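Long-range contact in D-isomer specific 2-hydroxyacid dehydrogenase family protein (PDB 3HG7), which probably acts as an NAD-dependent oxidoreductase of the D-isomer specific 2-hydroxyacid dehydrogenase family: residues A195-V201 / A224-G230. The protein carries 1 engineered substitution. Residues are numbered along the deposited sequence.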
loop_
_atom_site.group_PDB
_atom_site.type_symbol
_atom_site.label_atom_id
_atom_site.label_comp_id
_atom_site.label_asym_id
_atom_site.label_seq_id
_atom_site.Cartn_x
_atom_site.Cartn_y
_atom_site.Cartn_z
ATOM N N ALA A 195 -5.696 5.072 -21.683
ATOM C CA ALA A 195 -5.861 4.210 -20.500
ATOM C C ALA A 195 -7.332 3.968 -20.117
ATOM O O ALA A 195 -8.090 4.907 -19.876
ATOM C CB ALA A 195 -5.071 4.777 -19.298
ATOM N N ASP A 196 -7.729 2.700 -20.043
ATOM C CA ASP A 196 -9.082 2.366 -19.598
ATOM C C ASP A 196 -9.111 2.250 -18.081
ATOM O O ASP A 196 -10.101 2.621 -17.432
ATOM C CB ASP A 196 -9.541 1.065 -20.240
ATOM C CG ASP A 196 -9.604 1.175 -21.739
ATOM O OD1 ASP A 196 -10.202 2.172 -22.212
ATOM O OD2 ASP A 196 -9.027 0.300 -22.430
ATOM N N VAL A 197 -8.017 1.713 -17.546
ATOM C CA VAL A 197 -7.845 1.541 -16.112
ATOM C C VAL A 197 -6.485 2.144 -15.788
ATOM O O VAL A 197 -5.508 1.913 -16.522
ATOM C CB VAL A 197 -7.862 0.053 -15.700
ATOM C CG1 VAL A 197 -7.817 -0.076 -14.175
ATOM C CG2 VAL A 197 -9.127 -0.651 -16.219
ATOM N N ILE A 198 -6.429 2.918 -14.709
ATOM C CA ILE A 198 -5.189 3.527 -14.238
ATOM C C ILE A 198 -4.942 3.090 -12.806
ATOM O O ILE A 198 -5.843 3.187 -11.959
ATOM C CB ILE A 198 -5.252 5.070 -14.272
ATOM C CG1 ILE A 198 -5.680 5.583 -15.649
ATOM C CG2 ILE A 198 -3.877 5.663 -13.949
ATOM C CD1 ILE A 198 -6.419 6.897 -15.589
ATOM N N VAL A 199 -3.732 2.595 -12.534
ATOM C CA VAL A 199 -3.384 2.181 -11.172
ATOM C C VAL A 199 -2.175 2.994 -10.708
ATOM O O VAL A 199 -1.065 2.805 -11.208
ATOM C CB VAL A 199 -3.140 0.641 -11.054
ATOM C CG1 VAL A 199 -2.761 0.262 -9.625
ATOM C CG2 VAL A 199 -4.417 -0.130 -11.388
ATOM N N SER A 200 -2.418 3.911 -9.781
ATOM C CA SER A 200 -1.359 4.677 -9.121
ATOM C C SER A 200 -0.801 3.979 -7.869
ATOM O O SER A 200 -1.510 3.747 -6.884
ATOM C CB SER A 200 -1.864 6.083 -8.784
ATOM O OG SER A 200 -0.795 6.913 -8.360
ATOM N N VAL A 201 0.468 3.598 -7.928
ATOM C CA VAL A 201 1.108 2.934 -6.810
ATOM C C VAL A 201 2.426 3.656 -6.548
ATOM O O VAL A 201 3.475 3.025 -6.458
ATOM C CB VAL A 201 1.459 1.452 -7.088
ATOM C CG1 VAL A 201 1.355 0.637 -5.781
ATOM C CG2 VAL A 201 0.617 0.845 -8.182
ATOM N N ALA A 224 -12.772 6.000 -17.762
ATOM C CA ALA A 224 -11.584 5.444 -17.138
ATOM C C ALA A 224 -11.834 5.214 -15.659
ATOM O O ALA A 224 -12.610 5.928 -15.038
ATOM C CB ALA A 224 -10.407 6.367 -17.299
ATOM N N ILE A 225 -11.155 4.215 -15.124
ATOM C CA ILE A 225 -11.277 3.871 -13.718
ATOM C C ILE A 225 -9.892 4.129 -13.176
ATOM O O ILE A 225 -8.915 3.590 -13.684
ATOM C CB ILE A 225 -11.673 2.386 -13.528
ATOM C CG1 ILE A 225 -13.046 2.142 -14.173
ATOM C CG2 ILE A 225 -11.691 2.015 -12.026
ATOM C CD1 ILE A 225 -13.402 0.683 -14.420
ATOM N N LEU A 226 -9.815 4.953 -12.146
ATOM C CA LEU A 226 -8.548 5.257 -11.485
ATOM C C LEU A 226 -8.467 4.633 -10.107
ATOM O O LEU A 226 -9.346 4.883 -9.306
ATOM C CB LEU A 226 -8.403 6.771 -11.323
ATOM C CG LEU A 226 -7.225 7.277 -10.472
ATOM C CD1 LEU A 226 -5.888 6.867 -11.077
ATOM C CD2 LEU A 226 -7.299 8.781 -10.315
ATOM N N PHE A 227 -7.407 3.858 -9.847
ATOM C CA PHE A 227 -7.101 3.319 -8.502
ATOM C C PHE A 227 -5.959 4.096 -7.885
ATOM O O PHE A 227 -4.921 4.308 -8.540
ATOM C CB PHE A 227 -6.609 1.875 -8.579
ATOM C CG PHE A 227 -7.676 0.869 -8.921
ATOM C CD1 PHE A 227 -8.142 0.000 -7.954
ATOM C CD2 PHE A 227 -8.165 0.756 -10.225
ATOM C CE1 PHE A 227 -9.137 -0.948 -8.260
ATOM C CE2 PHE A 227 -9.143 -0.177 -10.548
ATOM C CZ PHE A 227 -9.619 -1.044 -9.562
ATOM N N ASN A 228 -6.105 4.447 -6.610
ATOM C CA ASN A 228 -4.953 4.911 -5.867
ATOM C C ASN A 228 -4.717 4.055 -4.654
ATOM O O ASN A 228 -5.521 4.057 -3.718
ATOM C CB ASN A 228 -5.073 6.354 -5.421
ATOM C CG ASN A 228 -3.741 6.884 -4.823
ATOM O OD1 ASN A 228 -2.672 6.292 -5.026
ATOM N ND2 ASN A 228 -3.817 7.970 -4.085
ATOM N N VAL A 229 -3.612 3.323 -4.693
ATOM C CA VAL A 229 -3.240 2.442 -3.599
ATOM C C VAL A 229 -1.825 2.759 -3.063
ATOM O O VAL A 229 -1.293 2.008 -2.245
ATOM C CB VAL A 229 -3.279 0.999 -4.066
ATOM C CG1 VAL A 229 -4.715 0.573 -4.400
ATOM C CG2 VAL A 229 -2.418 0.864 -5.311
ATOM N N GLY A 230 -1.217 3.847 -3.546
ATOM C CA GLY A 230 0.092 4.301 -3.057
ATOM C C GLY A 230 -0.019 5.152 -1.802
ATOM O O GLY A 230 -0.025 4.626 -0.693
#
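Start at the Phe227 ring, which lies obliquely beside two valines of the neighbouring strand: Val197 CG1 is 3.9 Å from Phe227 CE2, and Val199 CG2 is 4.0 Å from Phe227 CD2. These are adjacent parallel strands, 197-200 and 225-228, in the central sheet of the Rossmann-type NAD-binding domain, and helix 100-115 covers this face through Leu111, Leu114 and His110. On the opposite face, Ile198 CG2 meets Leu226 CD1 at 3.7 Å. Between the two faces runs the parallel ladder: Ile198 N donates to Ile225 O, Phe227 N to Ile198 O (2.7 Å, its shortest bond) and Ser200 N to Phe227 O. Along its other edge strand 197-200 pairs with strand 142-146, which leads into the glycine-rich motif of Gly147, Gly149 and Gly152, probably the dinucleotide-binding loop. At the N-terminal end, Asp196 receives Ile225 N on its backbone O, while its carboxylate turns to Thr142 N and Lys221. At the other end Ser200 O accepts Val229 N. Asn228 ND2 donates to Arg231 O, and in an Asx turn Gly230 N donates to Asn228 OD1 at 3.2 Å.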